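Long-range contact in actin-binding protein (PDB 1HQZ), which binds actin filaments through this N-terminal cofilin-homology domain and recruits the ARP2/3 complex to filament sides to regulate actin assembly: residues 25-37 with 44-56. Numbering follows the deposited sequence.
Sequences GSDPDTTWLIISP and EPESTGSSFHDFL
The indole of W32 fills the hollow between the end of strand 44-49 and helix 52-56, where the chain leaves this edge beta hairpin of the ADF-homology fold for a helix; its broad flat ring suits a flat slot. G49 floors the hollow: its backbone N sits over the middle of the indole, 3.3 Å off the ring plane, and a side chain on G49 would hit the ring, so glycine suits the site. From the opposite face F55 CB presses down, 3.5 Å from the centroid of the five-membered ring and almost on its normal. The side chains run antiparallel past one another, W32 CB lying over the F55 ring face, ring planes 40° apart. W32 CG sits between its own backbone N and carbonyl carbon (chi1 62°), turning the indole across strand 44-49, between G49 and F55. Replacing W32 with an alanine would probably open a gap between the G49 backbone and helix 52-56, and F55 CB would lose the ring face it rests on. Farther along the same face, I34 brings CG1 to the F55 ring edge, 3.5 Å from CE1. On the other face, which helix 12-24 covers, L33 CD1 settles against P45 CB and T48 CG2. A classic beta bulge, E46 and S47 opposite I34, shifts the register; I34 O takes the E46 N-H nearly head-on at 2.8 Å, while the S47 N bond is weak. At the hairpin's open end, G49 O accepts from T31 N and W32 N, one from each side of the carbonyl plane, and T31 suits its place because its OG1 donates to S50 O at 2.6 Å, from above that carbonyl's plane.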
ATOM      1  N   GLY A  25     -11.005 -10.284   0.842  1.00 41.21           N
ATOM      2  CA  GLY A  25     -10.983 -11.035  -0.402  1.00 41.47           C
ATOM      3  C   GLY A  25     -12.394 -11.197  -0.950  1.00 43.04           C
ATOM      4  O   GLY A  25     -12.665 -12.102  -1.736  1.00 43.85           O
ATOM      5  N   SER A  26     -13.288 -10.298  -0.550  1.00 44.45           N
ATOM      6  CA  SER A  26     -14.689 -10.354  -0.963  1.00 45.92           C
ATOM      7  C   SER A  26     -14.990  -9.955  -2.409  1.00 45.02           C
ATOM      8  O   SER A  26     -16.143 -10.018  -2.846  1.00 45.52           O
ATOM      9  CB  SER A  26     -15.538  -9.503  -0.004  1.00 47.67           C
ATOM     10  OG  SER A  26     -15.106  -8.150   0.016  1.00 49.21           O
ATOM     11  N   ASP A  27     -13.965  -9.564  -3.157  1.00 44.36           N
ATOM     12  CA  ASP A  27     -14.167  -9.159  -4.544  1.00 44.18           C
ATOM     13  C   ASP A  27     -12.899  -9.360  -5.390  1.00 43.80           C
ATOM     14  O   ASP A  27     -11.944  -8.593  -5.289  1.00 42.90           O
ATOM     15  CB  ASP A  27     -14.612  -7.695  -4.578  1.00 44.07           C
ATOM     16  CG  ASP A  27     -14.884  -7.195  -5.982  1.00 45.99           C
ATOM     17  OD1 ASP A  27     -14.816  -8.001  -6.938  1.00 44.63           O
ATOM     18  OD2 ASP A  27     -15.169  -5.986  -6.124  1.00 48.32           O
ATOM     19  N   PRO A  28     -12.887 -10.397  -6.247  1.00 43.77           N
ATOM     20  CA  PRO A  28     -11.749 -10.719  -7.117  1.00 44.08           C
ATOM     21  C   PRO A  28     -11.291  -9.601  -8.061  1.00 44.35           C
ATOM     22  O   PRO A  28     -10.152  -9.618  -8.529  1.00 45.27           O
ATOM     23  CB  PRO A  28     -12.225 -11.964  -7.859  1.00 44.12           C
ATOM     24  CG  PRO A  28     -13.711 -11.781  -7.912  1.00 45.44           C
ATOM     25  CD  PRO A  28     -14.016 -11.304  -6.514  1.00 45.60           C
ATOM     26  N   ASP A  29     -12.163  -8.634  -8.337  1.00 42.45           N
ATOM     27  CA  ASP A  29     -11.794  -7.513  -9.203  1.00 40.48           C
ATOM     28  C   ASP A  29     -10.939  -6.498  -8.449  1.00 37.24           C
ATOM     29  O   ASP A  29     -10.246  -5.687  -9.057  1.00 34.86           O
ATOM     30  CB  ASP A  29     -13.032  -6.776  -9.745  1.00 42.08           C
ATOM     31  CG  ASP A  29     -13.808  -7.589 -10.758  1.00 44.02           C
ATOM     32  OD1 ASP A  29     -13.181  -8.252 -11.599  1.00 45.80           O
ATOM     33  OD2 ASP A  29     -15.052  -7.551 -10.728  1.00 44.91           O
ATOM     34  N   THR A  30     -10.999  -6.531  -7.126  1.00 36.53           N
ATOM     35  CA  THR A  30     -10.234  -5.587  -6.326  1.00 36.32           C
ATOM     36  C   THR A  30      -9.387  -6.299  -5.279  1.00 35.81           C
ATOM     37  O   THR A  30      -9.883  -6.650  -4.209  1.00 37.01           O
ATOM     38  CB  THR A  30     -11.173  -4.580  -5.623  1.00 37.02           C
ATOM     39  OG1 THR A  30     -12.029  -3.979  -6.596  1.00 37.92           O
ATOM     40  CG2 THR A  30     -10.370  -3.475  -4.934  1.00 36.47           C
ATOM     41  N   THR A  31      -8.106  -6.496  -5.590  1.00 34.93           N
ATOM     42  CA  THR A  31      -7.184  -7.163  -4.671  1.00 33.83           C
ATOM     43  C   THR A  31      -6.059  -6.240  -4.223  1.00 31.89           C
ATOM     44  O   THR A  31      -5.193  -6.633  -3.449  1.00 32.10           O
ATOM     45  CB  THR A  31      -6.558  -8.400  -5.314  1.00 33.58           C
ATOM     46  OG1 THR A  31      -5.779  -8.003  -6.449  1.00 36.94           O
ATOM     47  CG2 THR A  31      -7.640  -9.362  -5.755  1.00 34.85           C
ATOM     48  N   TRP A  32      -6.047  -5.020  -4.737  1.00 30.52           N
ATOM     49  CA  TRP A  32      -5.033  -4.068  -4.330  1.00 29.29           C
ATOM     50  C   TRP A  32      -5.562  -2.647  -4.400  1.00 28.36           C
ATOM     51  O   TRP A  32      -6.540  -2.362  -5.098  1.00 29.89           O
ATOM     52  CB  TRP A  32      -3.750  -4.213  -5.162  1.00 29.21           C
ATOM     53  CG  TRP A  32      -3.878  -3.969  -6.635  1.00 27.45           C
ATOM     54  CD1 TRP A  32      -3.958  -4.911  -7.619  1.00 26.82           C
ATOM     55  CD2 TRP A  32      -3.825  -2.701  -7.296  1.00 28.10           C
ATOM     56  NE1 TRP A  32      -3.941  -4.312  -8.853  1.00 26.76           N
ATOM     57  CE2 TRP A  32      -3.861  -2.955  -8.686  1.00 28.48           C
ATOM     58  CE3 TRP A  32      -3.748  -1.374  -6.847  1.00 28.66           C
ATOM     59  CZ2 TRP A  32      -3.821  -1.928  -9.637  1.00 28.88           C
ATOM     60  CZ3 TRP A  32      -3.707  -0.358  -7.783  1.00 28.43           C
ATOM     61  CH2 TRP A  32      -3.742  -0.641  -9.170  1.00 29.70           C
ATOM     62  N   LEU A  33      -4.902  -1.761  -3.666  1.00 28.44           N
ATOM     63  CA  LEU A  33      -5.287  -0.357  -3.571  1.00 28.21           C
ATOM     64  C   LEU A  33      -4.061   0.508  -3.320  1.00 27.26           C
ATOM     65  O   LEU A  33      -3.142   0.100  -2.610  1.00 26.47           O
ATOM     66  CB  LEU A  33      -6.247  -0.162  -2.382  1.00 27.50           C
ATOM     67  CG  LEU A  33      -6.321   1.238  -1.737  1.00 28.46           C
ATOM     68  CD1 LEU A  33      -7.060   2.204  -2.664  1.00 25.75           C
ATOM     69  CD2 LEU A  33      -7.048   1.140  -0.380  1.00 27.29           C
ATOM     70  N   ILE A  34      -4.051   1.697  -3.908  1.00 25.15           N
ATOM     71  CA  ILE A  34      -2.970   2.641  -3.682  1.00 26.19           C
ATOM     72  C   ILE A  34      -3.641   3.942  -3.270  1.00 27.62           C
ATOM     73  O   ILE A  34      -4.533   4.433  -3.977  1.00 25.97           O
ATOM     74  CB  ILE A  34      -2.141   2.930  -4.960  1.00 28.29           C
ATOM     75  CG1 ILE A  34      -1.300   1.699  -5.334  1.00 29.96           C
ATOM     76  CG2 ILE A  34      -1.238   4.151  -4.725  1.00 24.06           C
ATOM     77  CD1 ILE A  34      -0.375   1.912  -6.547  1.00 27.11           C
ATOM     78  N   ILE A  35      -3.258   4.482  -2.119  1.00 27.89           N
ATOM     79  CA  ILE A  35      -3.829   5.758  -1.696  1.00 28.81           C
ATOM     80  C   ILE A  35      -2.781   6.847  -1.881  1.00 31.09           C
ATOM     81  O   ILE A  35      -1.612   6.668  -1.535  1.00 31.24           O
ATOM     82  CB  ILE A  35      -4.306   5.740  -0.220  1.00 29.76           C
ATOM     83  CG1 ILE A  35      -3.124   5.479   0.713  1.00 26.12           C
ATOM     84  CG2 ILE A  35      -5.419   4.708  -0.047  1.00 28.88           C
ATOM     85  CD1 ILE A  35      -3.477   5.592   2.172  1.00 28.45           C
ATOM     86  N   SER A  36      -3.212   7.981  -2.421  1.00 35.12           N
ATOM     87  CA  SER A  36      -2.327   9.101  -2.700  1.00 37.53           C
ATOM     88  C   SER A  36      -2.959  10.412  -2.211  1.00 39.90           C
ATOM     89  O   SER A  36      -4.183  10.517  -2.079  1.00 42.10           O
ATOM     90  CB  SER A  36      -2.063   9.150  -4.211  1.00 35.56           C
ATOM     91  OG  SER A  36      -1.060  10.091  -4.548  1.00 36.67           O
ATOM     92  N   PRO A  37      -2.132  11.435  -1.947  1.00 41.96           N
ATOM     93  CA  PRO A  37      -2.649  12.721  -1.466  1.00 44.02           C
ATOM     94  C   PRO A  37      -3.205  13.610  -2.576  1.00 46.27           C
ATOM     95  O   PRO A  37      -2.580  13.752  -3.631  1.00 46.93           O
ATOM     96  CB  PRO A  37      -1.430  13.329  -0.788  1.00 44.21           C
ATOM     97  CG  PRO A  37      -0.328  12.913  -1.725  1.00 43.04           C
ATOM     98  CD  PRO A  37      -0.660  11.459  -2.032  1.00 41.95           C
ATOM     99  N   GLU A  44      -6.614   9.744  -0.399  1.00 44.85           N
ATOM    100  CA  GLU A  44      -7.806   9.053  -0.858  1.00 45.65           C
ATOM    101  C   GLU A  44      -7.400   7.989  -1.876  1.00 43.20           C
ATOM    102  O   GLU A  44      -6.276   8.000  -2.381  1.00 42.34           O
ATOM    103  CB  GLU A  44      -8.783  10.049  -1.487  1.00 48.66           C
ATOM    104  CG  GLU A  44      -8.222  10.820  -2.661  1.00 53.33           C
ATOM    105  CD  GLU A  44      -9.164  11.919  -3.123  1.00 57.06           C
ATOM    106  OE1 GLU A  44      -8.863  12.586  -4.142  1.00 58.15           O
ATOM    107  OE2 GLU A  44     -10.205  12.116  -2.461  1.00 57.45           O
ATOM    108  N   PRO A  45      -8.304   7.049  -2.179  1.00 41.73           N
ATOM    109  CA  PRO A  45      -7.988   5.996  -3.147  1.00 41.67           C
ATOM    110  C   PRO A  45      -7.612   6.597  -4.487  1.00 41.09           C
ATOM    111  O   PRO A  45      -8.359   7.392  -5.042  1.00 42.65           O
ATOM    112  CB  PRO A  45      -9.287   5.205  -3.231  1.00 41.16           C
ATOM    113  CG  PRO A  45      -9.858   5.363  -1.865  1.00 42.44           C
ATOM    114  CD  PRO A  45      -9.636   6.834  -1.596  1.00 41.43           C
ATOM    115  N   GLU A  46      -6.449   6.235  -5.007  1.00 41.20           N
ATOM    116  CA  GLU A  46      -6.048   6.757  -6.300  1.00 41.43           C
ATOM    117  C   GLU A  46      -6.358   5.727  -7.362  1.00 40.10           C
ATOM    118  O   GLU A  46      -6.867   6.054  -8.430  1.00 39.89           O
ATOM    119  CB  GLU A  46      -4.562   7.077  -6.331  1.00 42.92           C
ATOM    120  CG  GLU A  46      -4.125   7.571  -7.686  1.00 49.30           C
ATOM    121  CD  GLU A  46      -2.759   8.201  -7.661  1.00 55.26           C
ATOM    122  OE1 GLU A  46      -1.752   7.492  -7.912  1.00 57.31           O
ATOM    123  OE2 GLU A  46      -2.699   9.419  -7.375  1.00 58.50           O
ATOM    124  N   SER A  47      -6.056   4.472  -7.049  1.00 39.39           N
ATOM    125  CA  SER A  47      -6.292   3.383  -7.981  1.00 37.86           C
ATOM    126  C   SER A  47      -6.459   2.058  -7.257  1.00 36.73           C
ATOM    127  O   SER A  47      -6.022   1.894  -6.116  1.00 35.23           O
ATOM    128  CB  SER A  47      -5.128   3.282  -8.955  1.00 38.19           C
ATOM    129  OG  SER A  47      -3.913   3.199  -8.239  1.00 39.98           O
ATOM    130  N   THR A  48      -7.112   1.127  -7.940  1.00 33.80           N
ATOM    131  CA  THR A  48      -7.359  -0.204  -7.430  1.00 33.70           C
ATOM    132  C   THR A  48      -7.309  -1.095  -8.661  1.00 32.69           C
ATOM    133  O   THR A  48      -7.448  -0.611  -9.784  1.00 32.15           O
ATOM    134  CB  THR A  48      -8.765  -0.320  -6.772  1.00 32.86           C
ATOM    135  OG1 THR A  48      -9.776  -0.047  -7.746  1.00 35.19           O
ATOM    136  CG2 THR A  48      -8.905   0.665  -5.602  1.00 32.63           C
ATOM    137  N   GLY A  49      -7.102  -2.389  -8.456  1.00 31.85           N
ATOM    138  CA  GLY A  49      -7.049  -3.303  -9.579  1.00 31.48           C
ATOM    139  C   GLY A  49      -7.053  -4.725  -9.076  1.00 33.77           C
ATOM    140  O   GLY A  49      -7.057  -4.953  -7.862  1.00 33.45           O
ATOM    141  N   SER A  50      -7.037  -5.687  -9.993  1.00 34.31           N
ATOM    142  CA  SER A  50      -7.052  -7.089  -9.592  1.00 36.15           C
ATOM    143  C   SER A  50      -5.697  -7.775  -9.698  1.00 36.33           C
ATOM    144  O   SER A  50      -5.441  -8.734  -8.971  1.00 38.01           O
ATOM    145  CB  SER A  50      -8.074  -7.858 -10.426  1.00 36.56           C
ATOM    146  OG  SER A  50      -7.783  -7.715 -11.805  1.00 37.01           O
ATOM    147  N   SER A  51      -4.844  -7.280 -10.596  1.00 35.63           N
ATOM    148  CA  SER A  51      -3.501  -7.838 -10.837  1.00 35.96           C
ATOM    149  C   SER A  51      -2.365  -7.240  -9.986  1.00 34.91           C
ATOM    150  O   SER A  51      -2.127  -6.028  -9.998  1.00 33.64           O
ATOM    151  CB  SER A  51      -3.149  -7.682 -12.321  1.00 37.21           C
ATOM    152  OG  SER A  51      -1.764  -7.860 -12.537  1.00 40.24           O
ATOM    153  N   PHE A  52      -1.655  -8.105  -9.263  1.00 35.39           N
ATOM    154  CA  PHE A  52      -0.543  -7.680  -8.407  1.00 34.60           C
ATOM    155  C   PHE A  52       0.553  -7.071  -9.279  1.00 34.69           C
ATOM    156  O   PHE A  52       1.256  -6.141  -8.870  1.00 33.10           O
ATOM    157  CB  PHE A  52      -0.007  -8.891  -7.631  1.00 33.13           C
ATOM    158  CG  PHE A  52       1.123  -8.574  -6.681  1.00 31.92           C
ATOM    159  CD1 PHE A  52       0.939  -7.692  -5.624  1.00 34.59           C
ATOM    160  CD2 PHE A  52       2.350  -9.229  -6.797  1.00 31.84           C
ATOM    161  CE1 PHE A  52       1.953  -7.468  -4.687  1.00 33.30           C
ATOM    162  CE2 PHE A  52       3.371  -9.014  -5.868  1.00 30.11           C
ATOM    163  CZ  PHE A  52       3.172  -8.133  -4.812  1.00 32.46           C
ATOM    164  N   HIS A  53       0.693  -7.605 -10.486  1.00 35.50           N
ATOM    165  CA  HIS A  53       1.689  -7.104 -11.422  1.00 36.46           C
ATOM    166  C   HIS A  53       1.360  -5.641 -11.768  1.00 35.44           C
ATOM    167  O   HIS A  53       2.258  -4.805 -11.837  1.00 35.56           O
ATOM    168  CB  HIS A  53       1.712  -7.988 -12.682  1.00 38.29           C
ATOM    169  CG  HIS A  53       2.707  -7.555 -13.714  1.00 40.86           C
ATOM    170  ND1 HIS A  53       2.357  -6.801 -14.814  1.00 43.34           N
ATOM    171  CD2 HIS A  53       4.044  -7.747 -13.801  1.00 40.60           C
ATOM    172  CE1 HIS A  53       3.437  -6.546 -15.535  1.00 43.29           C
ATOM    173  NE2 HIS A  53       4.474  -7.109 -14.940  1.00 41.37           N
ATOM    174  N   ASP A  54       0.077  -5.329 -11.968  1.00 32.56           N
ATOM    175  CA  ASP A  54      -0.327  -3.951 -12.285  1.00 32.61           C
ATOM    176  C   ASP A  54      -0.048  -3.038 -11.084  1.00 32.46           C
ATOM    177  O   ASP A  54       0.439  -1.913 -11.227  1.00 32.01           O
ATOM    178  CB  ASP A  54      -1.817  -3.890 -12.636  1.00 30.12           C
ATOM    179  CG  ASP A  54      -2.098  -4.193 -14.104  1.00 34.00           C
ATOM    180  OD1 ASP A  54      -1.182  -4.629 -14.838  1.00 32.50           O
ATOM    181  OD2 ASP A  54      -3.255  -3.991 -14.523  1.00 32.93           O
ATOM    182  N   PHE A  55      -0.359  -3.544  -9.900  1.00 29.92           N
ATOM    183  CA  PHE A  55      -0.149  -2.826  -8.649  1.00 31.00           C
ATOM    184  C   PHE A  55       1.257  -2.246  -8.556  1.00 31.69           C
ATOM    185  O   PHE A  55       1.447  -1.045  -8.340  1.00 31.15           O
ATOM    186  CB  PHE A  55      -0.401  -3.796  -7.483  1.00 29.16           C
ATOM    187  CG  PHE A  55      -0.076  -3.238  -6.114  1.00 29.61           C
ATOM    188  CD1 PHE A  55      -0.662  -2.054  -5.662  1.00 28.79           C
ATOM    189  CD2 PHE A  55       0.755  -3.948  -5.251  1.00 27.95           C
ATOM    190  CE1 PHE A  55      -0.429  -1.595  -4.361  1.00 28.31           C
ATOM    191  CE2 PHE A  55       0.999  -3.504  -3.960  1.00 29.60           C
ATOM    192  CZ  PHE A  55       0.403  -2.320  -3.510  1.00 31.02           C
ATOM    193  N   LEU A  56       2.251  -3.102  -8.747  1.00 34.22           N
ATOM    194  CA  LEU A  56       3.641  -2.680  -8.641  1.00 34.36           C
ATOM    195  C   LEU A  56       4.060  -1.597  -9.622  1.00 34.23           C
ATOM    196  O   LEU A  56       5.045  -0.892  -9.399  1.00 33.88           O
ATOM    197  CB  LEU A  56       4.549  -3.898  -8.764  1.00 34.50           C
ATOM    198  CG  LEU A  56       4.258  -4.933  -7.669  1.00 35.06           C
ATOM    199  CD1 LEU A  56       5.076  -6.197  -7.913  1.00 33.96           C
ATOM    200  CD2 LEU A  56       4.575  -4.330  -6.303  1.00 33.29           C
TER
HETATM  201  O   HOH W   1     -10.762  -2.457  -9.024  1.00 33.87           O